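Local coordinates for protein cytochrome C2 (Paracoccus denitrificans, PDB 1COT) that binds a covalently attached heme c and probably carries electrons as a soluble class I c-type cytochrome, at residues G3-E9 against A109-F114; K34-N38 against E50-Y55. Residue numbers count along the deposited sequence, not the author numbering.

Interaction 1 joins the N-terminal and C-terminal helices, and interaction 2 ties together two parts of the long loop between strand 21-22 and helix 57-65. Their centres are about 22 Å apart, on opposite sides of the chain's centre, and they share no element. Both are partly buried. Interaction 1 packs helix 5-11 and the residues just before it on helix 108-117: glycine and alanine let the backbones come close, and D110 accepts a hydrogen bond from D4 N. Interaction 2 has no regular secondary structure. It is smaller, 261 against 452 Å², and rests on a proline, a phenylalanine and a glutamate. It touches the heme directly through several residues, whereas interaction 1 approaches it through V111.

Interaction 1 (G3-E9 against A109-F114); sequences GDAAKGE and ADVVAF
D110, F114 and G8 bury the most surface here. Helix 5-9 crosses helix 109-114 almost at right angles, at -96°, with axes 6.6 Å apart. CA atoms pair G3 with D110 (4.0 Å), A5 with F114 (4.1 Å) and G8 with V111 (3.8 Å). The closeness depends on two glycines, where a CB would clash: G8 CA lies 3.1 Å from D110 O and G3 CA 3.5 Å from A109 O, both CA-H...O contacts. D110, chi1 m, accepts a hydrogen bond at OD1 from D4 N (2.8 Å). D4, chi1 t, is the N-cap; its OD1 accepts from K7 N at 3.3 Å. E9 CA lies over one face of the F114 ring (chi1 t), 3.6 Å from its centroid, a CH-pi contact. A5 CB meets A113 CB at 4.0 Å. This crossing of N- and C-terminal helices is characteristic of the cytochrome c fold. F114 and E9 touch I30, and V111 touches F12 and M104. V112 and A109 of helix 108-117 pack on helix 73-81.

Interaction 2 (K34-N38 against E50-Y55); sequences KTGPN and EEGFKY. With HEC (heme c), chain B.
The heme pocket of this c-type cytochrome is lined here by T35, G36, P37, F53 and Y55. Neither segment is helix or strand; E50 to F53 form a type II beta turn, with G52 at the third position, where the turn needs its positive phi (78°). CA atoms come nearest at P37 and F53, 6.2 Å. F53, chi1 t and chi2 83°, turns its ring to the proline: P37 CD sits 3.7 Å from the ring centroid, a CH-pi contact over the face. T35 O meets the ring edge at F53 CZ (3.2 Å). P37 CG also touches Y55 CE1 at 3.7 Å. In the cytochrome c fold such a proline lies on the histidine side of the heme; here P37 O accepts a hydrogen bond from ND1 of the axial ligand H19. E50, chi1 t, reaches back so that OE1 accepts from N38 N at 2.8 Å. Y55, chi1 m, accepts at OH from E50 N (2.9 Å), and Y55 OH donates to heme propionate O1A at 2.6 Å. W71 and R45 also hydrogen-bond to the heme.

Interaction 1 (G3-E9 against A109-F114)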
loop_
_atom_site.group_PDB
_atom_site.type_symbol
_atom_site.label_atom_id
_atom_site.label_comp_id
_atom_site.label_asym_id
_atom_site.label_seq_id
_atom_site.Cartn_x
_atom_site.Cartn_y
_atom_site.Cartn_z
ATOM N N GLY A 3 -2.218 -12.492 -10.342
ATOM C CA GLY A 3 -2.967 -12.480 -9.108
ATOM C C GLY A 3 -4.408 -12.453 -9.549
ATOM O O GLY A 3 -4.758 -12.023 -10.648
ATOM N N ASP A 4 -5.233 -12.937 -8.655
ATOM C CA ASP A 4 -6.653 -13.031 -8.833
ATOM C C ASP A 4 -7.329 -11.991 -7.942
ATOM O O ASP A 4 -7.329 -12.119 -6.721
ATOM C CB ASP A 4 -7.048 -14.469 -8.437
ATOM C CG ASP A 4 -8.498 -14.790 -8.606
ATOM O OD1 ASP A 4 -9.369 -13.950 -8.505
ATOM O OD2 ASP A 4 -8.722 -16.055 -8.859
ATOM N N ALA A 5 -7.896 -10.945 -8.546
ATOM C CA ALA A 5 -8.549 -9.890 -7.782
ATOM C C ALA A 5 -9.724 -10.380 -6.929
ATOM O O ALA A 5 -10.029 -9.793 -5.888
ATOM C CB ALA A 5 -8.953 -8.730 -8.671
ATOM N N ALA A 6 -10.388 -11.462 -7.351
ATOM C CA ALA A 6 -11.497 -11.986 -6.576
ATOM C C ALA A 6 -10.990 -12.547 -5.252
ATOM O O ALA A 6 -11.545 -12.266 -4.183
ATOM C CB ALA A 6 -12.318 -12.990 -7.373
ATOM N N LYS A 7 -9.894 -13.296 -5.328
ATOM C CA LYS A 7 -9.270 -13.865 -4.152
ATOM C C LYS A 7 -8.681 -12.713 -3.362
ATOM O O LYS A 7 -8.693 -12.699 -2.132
ATOM C CB LYS A 7 -8.146 -14.789 -4.583
ATOM C CG LYS A 7 -8.698 -16.166 -4.912
ATOM C CD LYS A 7 -7.618 -17.187 -5.196
ATOM C CE LYS A 7 -8.159 -18.437 -5.874
ATOM N NZ LYS A 7 -7.523 -18.701 -7.174
ATOM N N GLY A 8 -8.185 -11.726 -4.100
ATOM C CA GLY A 8 -7.599 -10.552 -3.479
ATOM C C GLY A 8 -8.600 -9.812 -2.598
ATOM O O GLY A 8 -8.245 -9.277 -1.549
ATOM N N GLU A 9 -9.867 -9.775 -2.994
ATOM C CA GLU A 9 -10.850 -9.092 -2.182
ATOM C C GLU A 9 -10.995 -9.768 -0.823
ATOM O O GLU A 9 -11.186 -9.138 0.212
ATOM C CB GLU A 9 -12.195 -9.019 -2.899
ATOM C CG GLU A 9 -13.276 -8.532 -1.923
ATOM C CD GLU A 9 -14.530 -8.100 -2.620
ATOM O OE1 GLU A 9 -14.622 -8.561 -3.845
ATOM O OE2 GLU A 9 -15.367 -7.381 -2.102
ATOM N N ALA A 109 0.154 -11.326 -4.601
ATOM C CA ALA A 109 -0.325 -10.950 -5.920
ATOM C C ALA A 109 -1.842 -10.794 -6.020
ATOM O O ALA A 109 -2.334 -9.944 -6.755
ATOM C CB ALA A 109 0.162 -11.937 -6.970
ATOM N N ASP A 110 -2.581 -11.616 -5.281
ATOM C CA ASP A 110 -4.026 -11.535 -5.315
ATOM C C ASP A 110 -4.499 -10.238 -4.700
ATOM O O ASP A 110 -5.310 -9.520 -5.262
ATOM C CB ASP A 110 -4.622 -12.678 -4.499
ATOM C CG ASP A 110 -4.355 -14.027 -5.081
ATOM O OD1 ASP A 110 -4.124 -14.041 -6.365
ATOM O OD2 ASP A 110 -4.361 -15.028 -4.401
ATOM N N VAL A 111 -3.970 -9.942 -3.512
ATOM C CA VAL A 111 -4.382 -8.710 -2.875
ATOM C C VAL A 111 -3.981 -7.522 -3.741
ATOM O O VAL A 111 -4.725 -6.553 -3.873
ATOM C CB VAL A 111 -4.009 -8.598 -1.395
ATOM C CG1 VAL A 111 -2.545 -8.210 -1.223
ATOM C CG2 VAL A 111 -4.902 -7.574 -0.710
ATOM N N VAL A 112 -2.799 -7.590 -4.358
ATOM C CA VAL A 112 -2.367 -6.495 -5.204
ATOM C C VAL A 112 -3.284 -6.350 -6.417
ATOM O O VAL A 112 -3.609 -5.243 -6.845
ATOM C CB VAL A 112 -0.875 -6.557 -5.512
ATOM C CG1 VAL A 112 -0.514 -5.568 -6.616
ATOM C CG2 VAL A 112 -0.091 -6.246 -4.253
ATOM N N ALA A 113 -3.723 -7.479 -6.962
ATOM C CA ALA A 113 -4.621 -7.464 -8.108
ATOM C C ALA A 113 -5.919 -6.738 -7.749
ATOM O O ALA A 113 -6.494 -6.000 -8.544
ATOM C CB ALA A 113 -4.919 -8.886 -8.575
ATOM N N PHE A 114 -6.388 -6.949 -6.535
ATOM C CA PHE A 114 -7.596 -6.313 -6.093
ATOM C C PHE A 114 -7.349 -4.825 -5.918
ATOM O O PHE A 114 -8.224 -4.016 -6.204
ATOM C CB PHE A 114 -7.952 -6.911 -4.746
ATOM C CG PHE A 114 -9.161 -6.293 -4.132
ATOM C CD1 PHE A 114 -10.413 -6.448 -4.728
ATOM C CD2 PHE A 114 -9.011 -5.613 -2.929
ATOM C CE1 PHE A 114 -11.557 -5.906 -4.136
ATOM C CE2 PHE A 114 -10.149 -5.081 -2.322
ATOM C CZ PHE A 114 -11.394 -5.229 -2.931
#

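Interaction 2 (K34-N38 against E50-Y55)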
loop_
_atom_site.group_PDB
_atom_site.type_symbol
_atom_site.label_atom_id
_atom_site.label_comp_id
_atom_site.label_asym_id
_atom_site.label_seq_id
_atom_site.Cartn_x
_atom_site.Cartn_y
_atom_site.Cartn_z
ATOM N N LYS A 34 -8.839 3.573 9.682
ATOM C CA LYS A 34 -8.067 4.717 9.290
ATOM C C LYS A 34 -6.632 4.755 9.805
ATOM O O LYS A 34 -5.940 5.752 9.630
ATOM C CB LYS A 34 -8.848 5.994 9.519
ATOM C CG LYS A 34 -9.762 5.926 10.731
ATOM C CD LYS A 34 -10.445 7.260 10.981
ATOM C CE LYS A 34 -11.765 7.412 10.229
ATOM N NZ LYS A 34 -11.774 8.445 9.166
ATOM N N THR A 35 -6.168 3.663 10.413
ATOM C CA THR A 35 -4.812 3.600 10.915
ATOM C C THR A 35 -3.845 3.782 9.754
ATOM O O THR A 35 -2.778 4.376 9.894
ATOM C CB THR A 35 -4.587 2.191 11.482
ATOM O OG1 THR A 35 -5.554 1.921 12.485
ATOM C CG2 THR A 35 -3.171 2.019 12.021
ATOM N N GLY A 36 -4.236 3.239 8.604
ATOM C CA GLY A 36 -3.426 3.336 7.412
ATOM C C GLY A 36 -4.174 4.202 6.404
ATOM O O GLY A 36 -5.348 4.520 6.584
ATOM N N PRO A 37 -3.473 4.571 5.346
ATOM C CA PRO A 37 -4.052 5.400 4.295
ATOM C C PRO A 37 -5.091 4.677 3.453
ATOM O O PRO A 37 -5.117 3.442 3.381
ATOM C CB PRO A 37 -2.897 5.727 3.330
ATOM C CG PRO A 37 -1.616 5.157 3.922
ATOM C CD PRO A 37 -2.005 4.391 5.175
ATOM N N ASN A 38 -5.947 5.464 2.793
ATOM C CA ASN A 38 -6.973 4.937 1.910
ATOM C C ASN A 38 -6.212 4.291 0.749
ATOM O O ASN A 38 -5.278 4.890 0.215
ATOM C CB ASN A 38 -7.778 6.144 1.410
ATOM C CG ASN A 38 -8.894 5.807 0.458
ATOM O OD1 ASN A 38 -9.116 4.651 0.070
ATOM N ND2 ASN A 38 -9.610 6.852 0.072
ATOM N N GLU A 50 -0.807 10.246 0.318
ATOM C CA GLU A 50 -2.169 10.466 0.804
ATOM C C GLU A 50 -2.197 11.749 1.631
ATOM O O GLU A 50 -1.415 11.958 2.559
ATOM C CB GLU A 50 -2.883 9.298 1.521
ATOM C CG GLU A 50 -3.925 9.761 2.565
ATOM C CD GLU A 50 -5.022 8.771 2.859
ATOM O OE1 GLU A 50 -5.309 8.037 1.816
ATOM O OE2 GLU A 50 -5.583 8.664 3.937
ATOM N N GLU A 51 -3.118 12.617 1.251
ATOM C CA GLU A 51 -3.305 13.895 1.900
ATOM C C GLU A 51 -3.844 13.730 3.311
ATOM O O GLU A 51 -4.795 12.984 3.535
ATOM C CB GLU A 51 -4.277 14.702 1.016
ATOM C CG GLU A 51 -4.404 16.192 1.358
ATOM C CD GLU A 51 -5.529 16.816 0.576
ATOM O OE1 GLU A 51 -6.211 16.199 -0.220
ATOM O OE2 GLU A 51 -5.677 18.089 0.841
ATOM N N GLY A 52 -3.225 14.447 4.242
ATOM C CA GLY A 52 -3.636 14.389 5.627
ATOM C C GLY A 52 -3.147 13.143 6.348
ATOM O O GLY A 52 -3.300 13.043 7.570
ATOM N N PHE A 53 -2.566 12.187 5.619
ATOM C CA PHE A 53 -2.076 10.985 6.271
ATOM C C PHE A 53 -0.705 11.262 6.853
ATOM O O PHE A 53 0.178 11.792 6.183
ATOM C CB PHE A 53 -2.071 9.725 5.387
ATOM C CG PHE A 53 -1.790 8.539 6.274
ATOM C CD1 PHE A 53 -2.842 7.949 6.976
ATOM C CD2 PHE A 53 -0.485 8.066 6.413
ATOM C CE1 PHE A 53 -2.569 6.868 7.815
ATOM C CE2 PHE A 53 -0.192 6.981 7.238
ATOM C CZ PHE A 53 -1.257 6.408 7.938
ATOM N N LYS A 54 -0.528 10.895 8.119
ATOM C CA LYS A 54 0.745 11.101 8.793
ATOM C C LYS A 54 1.588 9.847 8.631
ATOM O O LYS A 54 1.514 8.911 9.426
ATOM C CB LYS A 54 0.583 11.427 10.278
ATOM C CG LYS A 54 0.729 12.899 10.638
ATOM C CD LYS A 54 -0.114 13.298 11.844
ATOM C CE LYS A 54 -1.603 13.077 11.628
ATOM N NZ LYS A 54 -2.446 13.859 12.540
ATOM N N TYR A 55 2.391 9.845 7.592
ATOM C CA TYR A 55 3.245 8.717 7.311
ATOM C C TYR A 55 4.447 8.631 8.230
ATOM O O TYR A 55 4.851 9.624 8.834
ATOM C CB TYR A 55 3.782 8.939 5.896
ATOM C CG TYR A 55 2.750 8.662 4.833
ATOM C CD1 TYR A 55 2.448 7.342 4.489
ATOM C CD2 TYR A 55 2.095 9.700 4.167
ATOM C CE1 TYR A 55 1.507 7.071 3.498
ATOM C CE2 TYR A 55 1.154 9.453 3.169
ATOM C CZ TYR A 55 0.867 8.128 2.841
ATOM O OH TYR A 55 -0.051 7.854 1.870
HETATM FE FE HEC B . -0.875 -1.113 5.343
HETATM C CHA HEC B . 0.710 1.749 4.574
HETATM C CHB HEC B . -0.836 -2.036 2.110
HETATM C CHC HEC B . -2.469 -4.008 6.123
HETATM C CHD HEC B . -1.060 -0.176 8.588
HETATM N NA HEC B . -0.194 -0.331 3.671
HETATM C C1A HEC B . 0.440 0.902 3.565
HETATM C C2A HEC B . 0.779 1.141 2.180
HETATM C C3A HEC B . 0.354 0.085 1.464
HETATM C C4A HEC B . -0.251 -0.818 2.391
HETATM C CMA HEC B . 0.477 -0.149 -0.024
HETATM C CAA HEC B . 1.487 2.366 1.671
HETATM C CBA HEC B . 0.437 3.403 1.242
HETATM C CGA HEC B . 0.964 4.686 0.593
HETATM O O1A HEC B . 0.140 5.557 0.650
HETATM O O2A HEC B . 2.045 4.843 0.079
HETATM N NB HEC B . -1.502 -2.700 4.362
HETATM C C1B HEC B . -1.434 -2.845 3.012
HETATM C C2B HEC B . -2.040 -4.094 2.668
HETATM C C3B HEC B . -2.476 -4.632 3.796
HETATM C C4B HEC B . -2.134 -3.770 4.842
HETATM C CMB HEC B . -2.095 -4.635 1.227
HETATM C CAB HEC B . -3.067 -5.977 3.944
HETATM C CBB HEC B . -2.353 -7.214 3.479
HETATM N NC HEC B . -1.583 -1.938 6.963
HETATM C C1C HEC B . -2.230 -3.135 7.122
HETATM C C2C HEC B . -2.621 -3.327 8.503
HETATM C C3C HEC B . -2.229 -2.229 9.186
HETATM C C4C HEC B . -1.604 -1.371 8.229
HETATM C CMC HEC B . -3.339 -4.557 9.047
HETATM C CAC HEC B . -2.394 -1.891 10.644
HETATM C CBC HEC B . -2.386 -2.814 11.820
HETATM N ND HEC B . -0.259 0.459 6.390
HETATM C C1D HEC B . -0.450 0.662 7.733
HETATM C C2D HEC B . 0.123 1.944 8.099
HETATM C C3D HEC B . 0.593 2.467 6.951
HETATM C C4D HEC B . 0.376 1.543 5.897
HETATM C CMD HEC B . 0.165 2.537 9.490
HETATM C CAD HEC B . 1.366 3.722 6.815
HETATM C CBD HEC B . 2.838 3.210 6.880
HETATM C CGD HEC B . 3.901 4.195 7.195
HETATM O O1D HEC B . 3.725 5.386 7.290
HETATM O O2D HEC B . 5.046 3.695 7.342
#